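Local atomic coordinates of elastinolytic metalloprotease (Pseudoalteromonas sp. CF6-2, PDB entry 6IK4), a protein that probably acts as a zinc-dependent M23-family endopeptidase that degrades elastin and probably peptidoglycan, with a role in predation on Gram-positive bacteria. Residues A[31-36]-A[156-161]; A[131-134]-A[140-143]; A[149-154]-A[166-171]; A[44-49]-A[115-120]. All blocks are in the same frame, centred on the assembly; numbering follows the deposited sequence.

Overall arrangement
Contacts 1 and 4 are buried, while contacts 2 and 3 lie nearer the surface and are partly buried. Strand 32-36 of contact 1 and strand 119-125 of contact 4 are neighbours in the large antiparallel sheet, and both bind the zinc ion, through Asp34 and His120, although the contact centres lie about 17 Å apart. Contacts 1 and 2 share the small four-stranded sheet, in which strands 140-143 and 157-160 pair. Contacts 1 and 4 consist of apolar side-chain packing. Nearer the surface the chemistry changes: contact 2 uses hydrogen bonds, one from an arginine also salt-bridged within its own strand, and contact 3 a disulfide and a bridging water between two loops.

Contact 1 of 4, residues A[31-36]-A[156-161]; sequences SSLDFN and FYFERN. With ZN (zinc ion), chain B.
Leu33 meets two aromatic rings by way of its two methyl groups. CD2 lies 3.6 Å from CZ of Phe156 and approaches that ring obliquely, whereas CD1 comes to the edge of the Phe158 ring, near its plane, with CD1 3.9 Å from CZ. The side chains of Leu33 and Phe158 run at each other from opposite directions. Phe156 has CG anti to its backbone N (chi1 171°) and Phe158 has CG anti to its carbonyl carbon (chi1 -57°); from positions two residues apart, the two rings thus converge on one leucine. These buried groups join strand 32-36 of the large antiparallel sheet to strand 157-160 of the small four-stranded one and the residue just before it. This is apolar packing between two sheets, and the backbones of the two segments stay well apart, the CA atoms of Leu33 and Phe156 being the nearest at 11.2 Å. Asp34 binds the zinc ion through OD1 at 2.0 Å, in a site completed on the protein side by His21 and His120. At the start of the strand Ser31 and Ser32 form a classic beta bulge opposite His21. Leu132 and Ser17 also pack on Leu33, and Ile142 and Tyr140 on Phe158.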
loop_
_atom_site.group_PDB
_atom_site.type_symbol
_atom_site.label_atom_id
_atom_site.label_comp_id
_atom_site.label_asym_id
_atom_site.label_seq_id
_atom_site.Cartn_x
_atom_site.Cartn_y
_atom_site.Cartn_z
ATOM N N SER A 31 -5.238 -3.965 8.118
ATOM C CA SER A 31 -3.826 -4.038 7.764
ATOM C C SER A 31 -3.478 -3.341 6.458
ATOM O O SER A 31 -2.291 -3.240 6.128
ATOM C CB SER A 31 -3.426 -5.498 7.620
ATOM O OG SER A 31 -4.127 -6.055 6.524
ATOM N N SER A 32 -4.471 -2.911 5.686
ATOM C CA SER A 32 -4.260 -2.579 4.288
ATOM C C SER A 32 -4.859 -1.219 3.940
ATOM O O SER A 32 -5.817 -0.761 4.567
ATOM C CB SER A 32 -4.878 -3.653 3.377
ATOM O OG SER A 32 -4.366 -4.947 3.678
ATOM N N LEU A 33 -4.284 -0.596 2.910
ATOM C CA LEU A 33 -4.762 0.656 2.333
ATOM C C LEU A 33 -4.736 0.523 0.822
ATOM O O LEU A 33 -3.844 -0.125 0.271
ATOM C CB LEU A 33 -3.878 1.846 2.758
ATOM C CG LEU A 33 -3.873 2.179 4.249
ATOM C CD1 LEU A 33 -2.628 2.992 4.603
ATOM C CD2 LEU A 33 -5.146 2.948 4.630
ATOM N N ASP A 34 -5.714 1.132 0.149
ATOM C CA ASP A 34 -5.716 1.209 -1.308
ATOM C C ASP A 34 -5.241 2.601 -1.725
ATOM O O ASP A 34 -5.856 3.603 -1.350
ATOM C CB ASP A 34 -7.110 0.913 -1.869
ATOM C CG ASP A 34 -7.559 -0.503 -1.567
ATOM O OD1 ASP A 34 -6.686 -1.357 -1.349
ATOM O OD2 ASP A 34 -8.777 -0.769 -1.556
ATOM N N PHE A 35 -4.132 2.659 -2.469
ATOM C CA PHE A 35 -3.535 3.910 -2.935
ATOM C C PHE A 35 -3.721 4.064 -4.440
ATOM O O PHE A 35 -3.549 3.098 -5.189
ATOM C CB PHE A 35 -2.026 3.962 -2.673
ATOM C CG PHE A 35 -1.630 3.968 -1.225
ATOM C CD1 PHE A 35 -2.259 4.796 -0.311
ATOM C CD2 PHE A 35 -0.604 3.152 -0.791
ATOM C CE1 PHE A 35 -1.866 4.817 1.009
ATOM C CE2 PHE A 35 -0.208 3.149 0.531
ATOM C CZ PHE A 35 -0.832 3.985 1.438
ATOM N N ASN A 36 -4.003 5.289 -4.894
ATOM C CA ASN A 36 -3.968 5.558 -6.331
ATOM C C ASN A 36 -3.635 7.028 -6.554
ATOM O O ASN A 36 -3.891 7.868 -5.690
ATOM C CB ASN A 36 -5.292 5.174 -7.008
ATOM C CG ASN A 36 -6.369 6.253 -6.870
ATOM O OD1 ASN A 36 -6.505 7.122 -7.731
ATOM N ND2 ASN A 36 -7.148 6.190 -5.790
ATOM N N PHE A 156 -11.114 7.546 10.655
ATOM C CA PHE A 156 -9.938 7.158 9.885
ATOM C C PHE A 156 -9.226 8.404 9.390
ATOM O O PHE A 156 -9.862 9.278 8.785
ATOM C CB PHE A 156 -10.295 6.287 8.680
ATOM C CG PHE A 156 -9.123 6.065 7.763
ATOM C CD1 PHE A 156 -8.151 5.121 8.092
ATOM C CD2 PHE A 156 -8.945 6.847 6.625
ATOM C CE1 PHE A 156 -7.040 4.937 7.274
ATOM C CE2 PHE A 156 -7.835 6.667 5.800
ATOM C CZ PHE A 156 -6.882 5.714 6.133
ATOM N N TYR A 157 -7.906 8.462 9.594
ATOM C CA TYR A 157 -7.117 9.563 9.047
ATOM C C TYR A 157 -5.630 9.261 9.188
ATOM O O TYR A 157 -5.220 8.328 9.886
ATOM C CB TYR A 157 -7.447 10.888 9.735
ATOM C CG TYR A 157 -7.350 10.821 11.243
ATOM C CD1 TYR A 157 -6.152 11.081 11.896
ATOM C CD2 TYR A 157 -8.461 10.502 12.011
ATOM C CE1 TYR A 157 -6.050 11.016 13.293
ATOM C CE2 TYR A 157 -8.379 10.436 13.411
ATOM C CZ TYR A 157 -7.174 10.701 14.039
ATOM O OH TYR A 157 -7.092 10.636 15.407
ATOM N N PHE A 158 -4.832 10.061 8.481
ATOM C CA PHE A 158 -3.392 10.156 8.654
ATOM C C PHE A 158 -3.093 11.461 9.382
ATOM O O PHE A 158 -3.623 12.510 9.008
ATOM C CB PHE A 158 -2.678 10.159 7.302
ATOM C CG PHE A 158 -2.981 8.974 6.442
ATOM C CD1 PHE A 158 -4.116 8.945 5.643
ATOM C CD2 PHE A 158 -2.111 7.889 6.403
ATOM C CE1 PHE A 158 -4.389 7.850 4.833
ATOM C CE2 PHE A 158 -2.382 6.791 5.594
ATOM C CZ PHE A 158 -3.513 6.779 4.798
ATOM N N GLU A 159 -2.233 11.417 10.397
ATOM C CA GLU A 159 -1.969 12.608 11.203
ATOM C C GLU A 159 -0.475 12.923 11.201
ATOM O O GLU A 159 0.345 12.066 11.536
ATOM C CB GLU A 159 -2.478 12.407 12.632
ATOM C CG GLU A 159 -2.559 13.686 13.432
ATOM C CD GLU A 159 -2.594 13.429 14.925
ATOM O OE1 GLU A 159 -3.557 12.796 15.407
ATOM O OE2 GLU A 159 -1.646 13.853 15.618
ATOM N N ARG A 160 -0.127 14.149 10.818
ATOM C CA ARG A 160 1.252 14.619 10.852
ATOM C C ARG A 160 1.241 16.099 11.214
ATOM O O ARG A 160 0.374 16.845 10.761
ATOM C CB ARG A 160 1.947 14.387 9.495
ATOM C CG ARG A 160 3.462 14.588 9.497
ATOM C CD ARG A 160 4.121 14.030 8.211
ATOM N NE ARG A 160 3.803 14.846 7.039
ATOM C CZ ARG A 160 4.260 14.608 5.809
ATOM N NH1 ARG A 160 5.056 13.570 5.584
ATOM N NH2 ARG A 160 3.923 15.409 4.801
ATOM N N ASN A 161 2.173 16.515 12.069
ATOM C CA ASN A 161 2.221 17.898 12.544
ATOM C C ASN A 161 0.907 18.325 13.195
ATOM O O ASN A 161 0.532 19.497 13.147
ATOM C CB ASN A 161 2.594 18.851 11.408
ATOM C CG ASN A 161 4.002 18.612 10.900
ATOM O OD1 ASN A 161 4.926 18.411 11.687
ATOM N ND2 ASN A 161 4.168 18.616 9.583
HETATM ZN ZN ZN B . -7.427 -3.098 -0.622
#

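Contact 2 of 4, residues A[131-134]-A[140-143]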
loop_
_atom_site.group_PDB
_atom_site.type_symbol
_atom_site.label_atom_id
_atom_site.label_comp_id
_atom_site.label_asym_id
_atom_site.label_seq_id
_atom_site.Cartn_x
_atom_site.Cartn_y
_atom_site.Cartn_z
ATOM N N SER A 131 -2.344 -4.943 12.206
ATOM C CA SER A 131 -3.132 -3.719 12.138
ATOM C C SER A 131 -2.240 -2.530 11.812
ATOM O O SER A 131 -1.094 -2.452 12.266
ATOM C CB SER A 131 -3.858 -3.475 13.458
ATOM O OG SER A 131 -4.475 -2.198 13.466
ATOM N N LEU A 132 -2.770 -1.605 11.006
ATOM C CA LEU A 132 -2.087 -0.347 10.734
ATOM C C LEU A 132 -2.276 0.676 11.840
ATOM O O LEU A 132 -1.640 1.736 11.793
ATOM C CB LEU A 132 -2.575 0.259 9.412
ATOM C CG LEU A 132 -2.175 -0.464 8.122
ATOM C CD1 LEU A 132 -2.921 0.169 6.940
ATOM C CD2 LEU A 132 -0.674 -0.402 7.908
ATOM N N HIS A 133 -3.120 0.394 12.828
ATOM C CA HIS A 133 -3.458 1.408 13.811
ATOM C C HIS A 133 -2.237 1.802 14.631
ATOM O O HIS A 133 -1.512 0.943 15.143
ATOM C CB HIS A 133 -4.564 0.921 14.738
ATOM C CG HIS A 133 -5.118 2.006 15.602
ATOM N ND1 HIS A 133 -5.779 3.095 15.080
ATOM C CD2 HIS A 133 -5.099 2.181 16.943
ATOM C CE1 HIS A 133 -6.145 3.897 16.062
ATOM N NE2 HIS A 133 -5.745 3.364 17.203
ATOM N N ASN A 134 -2.015 3.106 14.750
ATOM C CA ASN A 134 -0.875 3.677 15.461
ATOM C C ASN A 134 0.464 3.312 14.837
ATOM O O ASN A 134 1.509 3.525 15.459
ATOM C CB ASN A 134 -0.899 3.290 16.945
ATOM C CG ASN A 134 -2.001 4.011 17.709
ATOM O OD1 ASN A 134 -2.436 5.085 17.307
ATOM N ND2 ASN A 134 -2.444 3.429 18.820
ATOM N N TYR A 140 3.509 10.151 9.171
ATOM C CA TYR A 140 2.089 10.176 9.521
ATOM C C TYR A 140 1.766 9.046 10.487
ATOM O O TYR A 140 2.141 7.899 10.244
ATOM C CB TYR A 140 1.207 9.968 8.298
ATOM C CG TYR A 140 1.168 11.090 7.300
ATOM C CD1 TYR A 140 0.244 12.121 7.430
ATOM C CD2 TYR A 140 2.003 11.082 6.196
ATOM C CE1 TYR A 140 0.177 13.139 6.496
ATOM C CE2 TYR A 140 1.949 12.101 5.253
ATOM C CZ TYR A 140 1.036 13.122 5.411
ATOM O OH TYR A 140 0.986 14.130 4.484
ATOM N N ARG A 141 0.995 9.338 11.531
ATOM C CA ARG A 141 0.378 8.262 12.298
ATOM C C ARG A 141 -0.898 7.843 11.587
ATOM O O ARG A 141 -1.691 8.697 11.188
ATOM C CB ARG A 141 0.052 8.710 13.723
ATOM C CG ARG A 141 -0.548 7.591 14.593
ATOM C CD ARG A 141 -0.893 8.086 15.993
ATOM N NE ARG A 141 -2.024 9.003 15.950
ATOM C CZ ARG A 141 -3.301 8.625 15.942
ATOM N NH1 ARG A 141 -3.636 7.334 15.987
ATOM N NH2 ARG A 141 -4.248 9.547 15.895
ATOM N N ILE A 142 -1.091 6.536 11.415
ATOM C CA ILE A 142 -2.311 6.009 10.809
ATOM C C ILE A 142 -3.318 5.727 11.915
ATOM O O ILE A 142 -3.017 5.012 12.879
ATOM C CB ILE A 142 -2.027 4.731 9.999
ATOM C CG1 ILE A 142 -0.987 5.006 8.906
ATOM C CG2 ILE A 142 -3.339 4.170 9.406
ATOM C CD1 ILE A 142 -0.422 3.728 8.275
ATOM N N ASP A 143 -4.509 6.287 11.787
ATOM C CA ASP A 143 -5.589 6.011 12.727
ATOM C C ASP A 143 -6.663 5.250 11.964
ATOM O O ASP A 143 -7.285 5.808 11.060
ATOM C CB ASP A 143 -6.150 7.303 13.320
ATOM C CG ASP A 143 -7.024 7.041 14.526
ATOM O OD1 ASP A 143 -8.094 6.417 14.359
ATOM O OD2 ASP A 143 -6.631 7.435 15.641
#
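NH1 of Arg141 reaches across to OD1 of Asn134 at 2.9 Å and also holds OD2 of Asp143 at 3.0 Å, the latter within its own strand. The bond to Asn134 is bent, 136° at the hydrogen, its acceptor tilted from the guanidinium plane, whereas the carboxylate oxygen lies nearly in that plane. NH2 joins NH1 on the same OD2, so the arginine takes the aspartate end-on. The arginine chain is extended as far as CD and then bends at chi3 (70°), which brings the guanidinium edge to these two oxygens. His133 CE1 lies 3.6 Å from Asp143 OD2, which sits at the ring edge near its plane, the ring and carboxylate planes being almost perpendicular; His133 ND1 is hydrogen-bonded to the backbone N of Val144. Asn134 N donates to Ile142 O at 2.9 Å. Leu132 CB packs on Ile142 CG2 at 4.0 Å, and Ser131 OG closes an ST turn with His133 N. Loop 131-134 is thereby fastened to strand 140-143 of the four-stranded sheet. Asp143, with a long, weak ion pair to Glu159, probably balances much of the charge of Arg141, and the amide oxygen of Asn134 probably helps orient the guanidinium.

Contact 3 of 4, residues A[149-154]-A[166-171]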
loop_
_atom_site.group_PDB
_atom_site.type_symbol
_atom_site.label_atom_id
_atom_site.label_comp_id
_atom_site.label_asym_id
_atom_site.label_seq_id
_atom_site.Cartn_x
_atom_site.Cartn_y
_atom_site.Cartn_z
ATOM N N TYR A 149 -12.759 -0.294 5.399
ATOM C CA TYR A 149 -12.814 0.791 4.423
ATOM C C TYR A 149 -13.440 2.061 4.975
ATOM O O TYR A 149 -13.699 2.999 4.205
ATOM C CB TYR A 149 -13.568 0.387 3.153
ATOM C CG TYR A 149 -12.982 -0.776 2.390
ATOM C CD1 TYR A 149 -11.864 -0.607 1.571
ATOM C CD2 TYR A 149 -13.565 -2.039 2.460
ATOM C CE1 TYR A 149 -11.341 -1.673 0.851
ATOM C CE2 TYR A 149 -13.043 -3.109 1.748
ATOM C CZ TYR A 149 -11.936 -2.922 0.948
ATOM O OH TYR A 149 -11.427 -3.995 0.248
ATOM N N ASP A 150 -13.706 2.120 6.276
ATOM C CA ASP A 150 -14.305 3.306 6.876
ATOM C C ASP A 150 -13.496 4.551 6.528
ATOM O O ASP A 150 -12.299 4.629 6.819
ATOM C CB ASP A 150 -14.385 3.106 8.392
ATOM C CG ASP A 150 -15.060 4.259 9.116
ATOM O OD1 ASP A 150 -15.629 5.156 8.460
ATOM O OD2 ASP A 150 -15.026 4.249 10.367
ATOM N N SER A 151 -14.148 5.511 5.869
ATOM C CA SER A 151 -13.511 6.755 5.450
ATOM C C SER A 151 -14.006 7.978 6.219
ATOM O O SER A 151 -13.614 9.102 5.887
ATOM C CB SER A 151 -13.724 6.973 3.944
ATOM O OG SER A 151 -15.079 7.301 3.673
ATOM N N ASN A 152 -14.875 7.797 7.211
ATOM C CA ASN A 152 -15.266 8.902 8.084
ATOM C C ASN A 152 -14.015 9.508 8.704
ATOM O O ASN A 152 -13.252 8.811 9.381
ATOM C CB ASN A 152 -16.220 8.397 9.170
ATOM C CG ASN A 152 -16.765 9.510 10.051
ATOM O OD1 ASN A 152 -16.129 10.544 10.248
ATOM N ND2 ASN A 152 -17.964 9.300 10.583
ATOM N N CYS A 153 -13.791 10.801 8.463
ATOM C CA CYS A 153 -12.537 11.400 8.904
ATOM C C CYS A 153 -12.470 11.638 10.409
ATOM O O CYS A 153 -11.413 12.039 10.906
ATOM C CB CYS A 153 -12.275 12.710 8.171
ATOM S SG CYS A 153 -10.511 13.137 8.207
ATOM N N ASN A 154 -13.553 11.410 11.149
ATOM C CA ASN A 154 -13.426 11.365 12.600
ATOM C C ASN A 154 -12.890 10.030 13.088
ATOM O O ASN A 154 -12.356 9.962 14.200
ATOM C CB ASN A 154 -14.773 11.659 13.264
ATOM C CG ASN A 154 -15.227 13.075 13.028
ATOM O OD1 ASN A 154 -16.306 13.316 12.479
ATOM N ND2 ASN A 154 -14.395 14.030 13.427
ATOM N N CYS A 166 -7.558 13.159 5.393
ATOM C CA CYS A 166 -8.583 12.129 5.344
ATOM C C CYS A 166 -8.406 11.243 4.116
ATOM O O CYS A 166 -7.635 11.540 3.195
ATOM C CB CYS A 166 -9.979 12.747 5.320
ATOM S SG CYS A 166 -10.225 14.119 6.459
ATOM N N ALA A 167 -9.166 10.152 4.101
ATOM C CA ALA A 167 -9.265 9.350 2.896
ATOM C C ALA A 167 -9.745 10.210 1.738
ATOM O O ALA A 167 -10.512 11.166 1.915
ATOM C CB ALA A 167 -10.233 8.186 3.102
ATOM N N TRP A 168 -9.274 9.867 0.546
ATOM C CA TRP A 168 -9.711 10.509 -0.692
ATOM C C TRP A 168 -9.371 11.995 -0.722
ATOM O O TRP A 168 -10.044 12.780 -1.393
ATOM C CB TRP A 168 -11.213 10.281 -0.934
ATOM C CG TRP A 168 -11.548 8.852 -0.730
ATOM C CD1 TRP A 168 -12.444 8.326 0.159
ATOM C CD2 TRP A 168 -10.914 7.743 -1.366
ATOM N NE1 TRP A 168 -12.413 6.955 0.096
ATOM C CE2 TRP A 168 -11.484 6.574 -0.834
ATOM C CE3 TRP A 168 -9.913 7.629 -2.336
ATOM C CZ2 TRP A 168 -11.114 5.312 -1.261
ATOM C CZ3 TRP A 168 -9.530 6.377 -2.747
ATOM C CH2 TRP A 168 -10.127 5.232 -2.208
ATOM N N ARG A 169 -8.306 12.390 -0.051
ATOM C CA ARG A 169 -7.771 13.748 -0.115
ATOM C C ARG A 169 -6.261 13.678 -0.415
ATOM O O ARG A 169 -5.659 12.733 -0.057
ATOM C CB ARG A 169 -7.980 14.520 1.170
ATOM C CG ARG A 169 -9.392 14.502 1.659
ATOM C CD ARG A 169 -9.762 15.850 2.181
ATOM N NE ARG A 169 -9.617 15.961 3.608
ATOM C CZ ARG A 169 -10.238 16.900 4.329
ATOM N NH1 ARG A 169 -10.092 16.965 5.653
ATOM N NH2 ARG A 169 -11.000 17.817 3.741
ATOM N N PRO A 170 -5.679 14.690 -1.061
ATOM C CA PRO A 170 -4.250 14.637 -1.384
ATOM C C PRO A 170 -3.406 14.318 -0.162
ATOM O O PRO A 170 -3.407 15.050 0.834
ATOM C CB PRO A 170 -3.961 16.046 -1.917
ATOM C CG PRO A 170 -5.278 16.501 -2.469
ATOM C CD PRO A 170 -6.309 15.932 -1.550
ATOM N N LEU A 171 -2.696 13.206 -0.238
ATOM C CA LEU A 171 -1.812 12.744 0.829
ATOM C C LEU A 171 -0.375 12.973 0.371
ATOM O O LEU A 171 0.161 12.187 -0.416
ATOM C CB LEU A 171 -2.085 11.271 1.134
ATOM C CG LEU A 171 -1.262 10.639 2.269
ATOM C CD1 LEU A 171 -1.527 11.339 3.594
ATOM C CD2 LEU A 171 -1.570 9.140 2.363
HETATM O O HOH W 1 -10.991 9.754 6.250
#
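A disulfide is the direct covalent link between these two loops: Cys153 SG and Cys166 SG lie 2.0 Å apart, with a chi3 of -84°, near the 90° magnitude that disulfides favour. The two cysteines arrive differently. Cys153 holds SG anti to its backbone N, while Cys166 holds SG anti to its carbonyl carbon, beside the N. Next to the bridge a water links the backbones, donating to Ser151 O at 2.7 Å and accepting from Ala167 N at 2.8 Å, thereby satisfying a carbonyl and an amide where the two loops make no direct backbone hydrogen bond. Further along, Ser151 CB packs on Ala167 CB at 3.8 Å and lies 4.1 Å from NE1 of Trp168, which it meets obliquely. The arrangement is a disulfide-tied pair of loops flanking the four-stranded sheet: residues 149-154 lead into strand 157-160, and residues 166-171 follow strand 163-165, beginning with a type II beta turn from Cys166 to Arg169. Two successive Asx turns shape the first loop, Asp150 OD1 accepting from Asn152 N and Asn152 OD1 from Asn154 N at 2.9 Å. Asp150 is held from its other oxygen by Asn146 and Asn155. Both loops also reach the zinc site: Tyr149 stacks on the zinc ligand His21, and the side chain of Trp168 comes within about 5 Å of that of Asp34.

Contact 4 of 4, residues A[44-49]-A[115-120]. With ZN (zinc ion), chain B.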
loop_
_atom_site.group_PDB
_atom_site.type_symbol
_atom_site.label_atom_id
_atom_site.label_comp_id
_atom_site.label_asym_id
_atom_site.label_seq_id
_atom_site.Cartn_x
_atom_site.Cartn_y
_atom_site.Cartn_z
ATOM N N SER A 44 -5.818 3.533 -18.299
ATOM C CA SER A 44 -5.130 4.797 -18.104
ATOM C C SER A 44 -3.649 4.560 -17.820
ATOM O O SER A 44 -3.175 3.427 -17.703
ATOM C CB SER A 44 -5.796 5.598 -16.984
ATOM O OG SER A 44 -5.640 4.960 -15.726
ATOM N N ASN A 45 -2.902 5.657 -17.716
ATOM C CA ASN A 45 -1.451 5.609 -17.556
ATOM C C ASN A 45 -1.133 5.493 -16.062
ATOM O O ASN A 45 -0.808 6.470 -15.380
ATOM C CB ASN A 45 -0.832 6.847 -18.196
ATOM C CG ASN A 45 0.654 6.950 -17.971
ATOM O OD1 ASN A 45 1.388 5.964 -18.077
ATOM N ND2 ASN A 45 1.115 8.161 -17.661
ATOM N N THR A 46 -1.238 4.266 -15.546
ATOM C CA THR A 46 -1.051 4.045 -14.109
ATOM C C THR A 46 0.421 4.183 -13.711
ATOM O O THR A 46 1.318 3.871 -14.498
ATOM C CB THR A 46 -1.572 2.669 -13.708
ATOM O OG1 THR A 46 -1.015 1.665 -14.569
ATOM C CG2 THR A 46 -3.094 2.627 -13.777
ATOM N N PRO A 47 0.695 4.647 -12.488
ATOM C CA PRO A 47 2.071 4.973 -12.102
ATOM C C PRO A 47 2.848 3.755 -11.623
ATOM O O PRO A 47 2.296 2.686 -11.360
ATOM C CB PRO A 47 1.881 5.966 -10.951
ATOM C CG PRO A 47 0.611 5.479 -10.297
ATOM C CD PRO A 47 -0.273 5.085 -11.465
ATOM N N TRP A 48 4.159 3.958 -11.488
ATOM C CA TRP A 48 5.015 2.992 -10.820
ATOM C C TRP A 48 4.913 3.174 -9.310
ATOM O O TRP A 48 4.690 4.286 -8.810
ATOM C CB TRP A 48 6.469 3.146 -11.283
ATOM C CG TRP A 48 6.632 2.835 -12.752
ATOM C CD1 TRP A 48 6.390 3.679 -13.796
ATOM C CD2 TRP A 48 7.029 1.584 -13.330
ATOM N NE1 TRP A 48 6.617 3.034 -14.992
ATOM C CE2 TRP A 48 7.013 1.747 -14.734
ATOM C CE3 TRP A 48 7.396 0.343 -12.799
ATOM C CZ2 TRP A 48 7.357 0.714 -15.613
ATOM C CZ3 TRP A 48 7.732 -0.691 -13.678
ATOM C CH2 TRP A 48 7.714 -0.492 -15.068
ATOM N N VAL A 49 5.069 2.061 -8.591
ATOM C CA VAL A 49 4.938 2.003 -7.135
ATOM C C VAL A 49 6.329 1.796 -6.551
ATOM O O VAL A 49 7.062 0.903 -6.998
ATOM C CB VAL A 49 3.988 0.867 -6.709
ATOM C CG1 VAL A 49 3.825 0.821 -5.191
ATOM C CG2 VAL A 49 2.612 1.024 -7.369
ATOM N N SER A 115 -12.714 -1.782 -8.161
ATOM C CA SER A 115 -13.500 -0.775 -8.865
ATOM C C SER A 115 -12.670 0.086 -9.814
ATOM O O SER A 115 -13.243 0.897 -10.553
ATOM C CB SER A 115 -14.212 0.132 -7.850
ATOM O OG SER A 115 -15.069 -0.621 -7.006
ATOM N N GLY A 116 -11.348 -0.063 -9.813
ATOM C CA GLY A 116 -10.488 0.736 -10.655
ATOM C C GLY A 116 -9.039 0.570 -10.246
ATOM O O GLY A 116 -8.731 0.026 -9.182
ATOM N N PRO A 117 -8.120 1.029 -11.092
ATOM C CA PRO A 117 -6.684 0.835 -10.808
ATOM C C PRO A 117 -6.271 1.432 -9.467
ATOM O O PRO A 117 -6.629 2.570 -9.128
ATOM C CB PRO A 117 -5.994 1.550 -11.976
ATOM C CG PRO A 117 -7.016 1.557 -13.082
ATOM C CD PRO A 117 -8.358 1.655 -12.402
ATOM N N HIS A 118 -5.503 0.648 -8.707
ATOM C CA HIS A 118 -4.910 1.064 -7.444
ATOM C C HIS A 118 -3.961 -0.045 -7.010
ATOM O O HIS A 118 -4.003 -1.157 -7.539
ATOM C CB HIS A 118 -5.970 1.310 -6.369
ATOM C CG HIS A 118 -6.671 0.062 -5.923
ATOM N ND1 HIS A 118 -7.716 -0.498 -6.629
ATOM C CD2 HIS A 118 -6.485 -0.727 -4.839
ATOM C CE1 HIS A 118 -8.143 -1.578 -5.998
ATOM N NE2 HIS A 118 -7.411 -1.741 -4.910
ATOM N N VAL A 119 -3.118 0.253 -6.029
ATOM C CA VAL A 119 -2.348 -0.794 -5.352
ATOM C C VAL A 119 -2.982 -1.055 -3.991
ATOM O O VAL A 119 -3.331 -0.117 -3.266
ATOM C CB VAL A 119 -0.860 -0.416 -5.217
ATOM C CG1 VAL A 119 -0.681 0.925 -4.504
ATOM C CG2 VAL A 119 -0.099 -1.526 -4.466
ATOM N N HIS A 120 -3.194 -2.332 -3.682
ATOM C CA HIS A 120 -3.636 -2.787 -2.372
ATOM C C HIS A 120 -2.374 -3.020 -1.554
ATOM O O HIS A 120 -1.613 -3.946 -1.841
ATOM C CB HIS A 120 -4.472 -4.062 -2.531
ATOM C CG HIS A 120 -4.802 -4.771 -1.251
ATOM N ND1 HIS A 120 -5.871 -4.417 -0.457
ATOM C CD2 HIS A 120 -4.245 -5.859 -0.668
ATOM C CE1 HIS A 120 -5.944 -5.243 0.574
ATOM N NE2 HIS A 120 -4.968 -6.126 0.471
HETATM ZN ZN ZN B . -7.427 -3.098 -0.622
#
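Residues 46-49 and 117-119 run in the same direction, their end-to-end lines only 2° apart, but they are not paired as strands: the CA atoms of Thr46 and Pro117 are 7.3 Å apart, and those of Val49 and Val119 8.0 Å. Thr46 turns CG2 onto the Pro117 ring, with CG2 3.6 Å from CB of the proline, and the two side chains cross at about a right angle. CG2 stands anti to the carbonyl carbon of Thr46, which leaves OG1 between the backbone N and that carbon (chi1 51°); the hydroxyl is hydrogen-bonded to Tyr100 O and to Arg99 NH2, so the residue offers its methyl group to the proline and its polar end to strand 96-100. At the other end Val49 CG2 lies 4.3 Å from Val119 CB, a looser apolar touch. Between Pro117 and Val119, His118 points the opposite way, and its ND1 donates to Gly116 O at 2.8 Å, nearly in the ring plane and with an angle of 164° at the hydrogen, a bond that fixes the rotation of the ring. His118 is predicted to be an active-site proton donor or acceptor and its ring meets that of His79, likewise predicted. His120 binds the zinc ion through ND1 at 2.0 Å, and its NE2 is held by Asn23 OD1. The His-x-His sequence, residues 118 to 120, is a hallmark of M23 peptidases. Val119 and Val49 both pack on Met80 of strand 73-81, which pairs with strands 96-100 and 119-125.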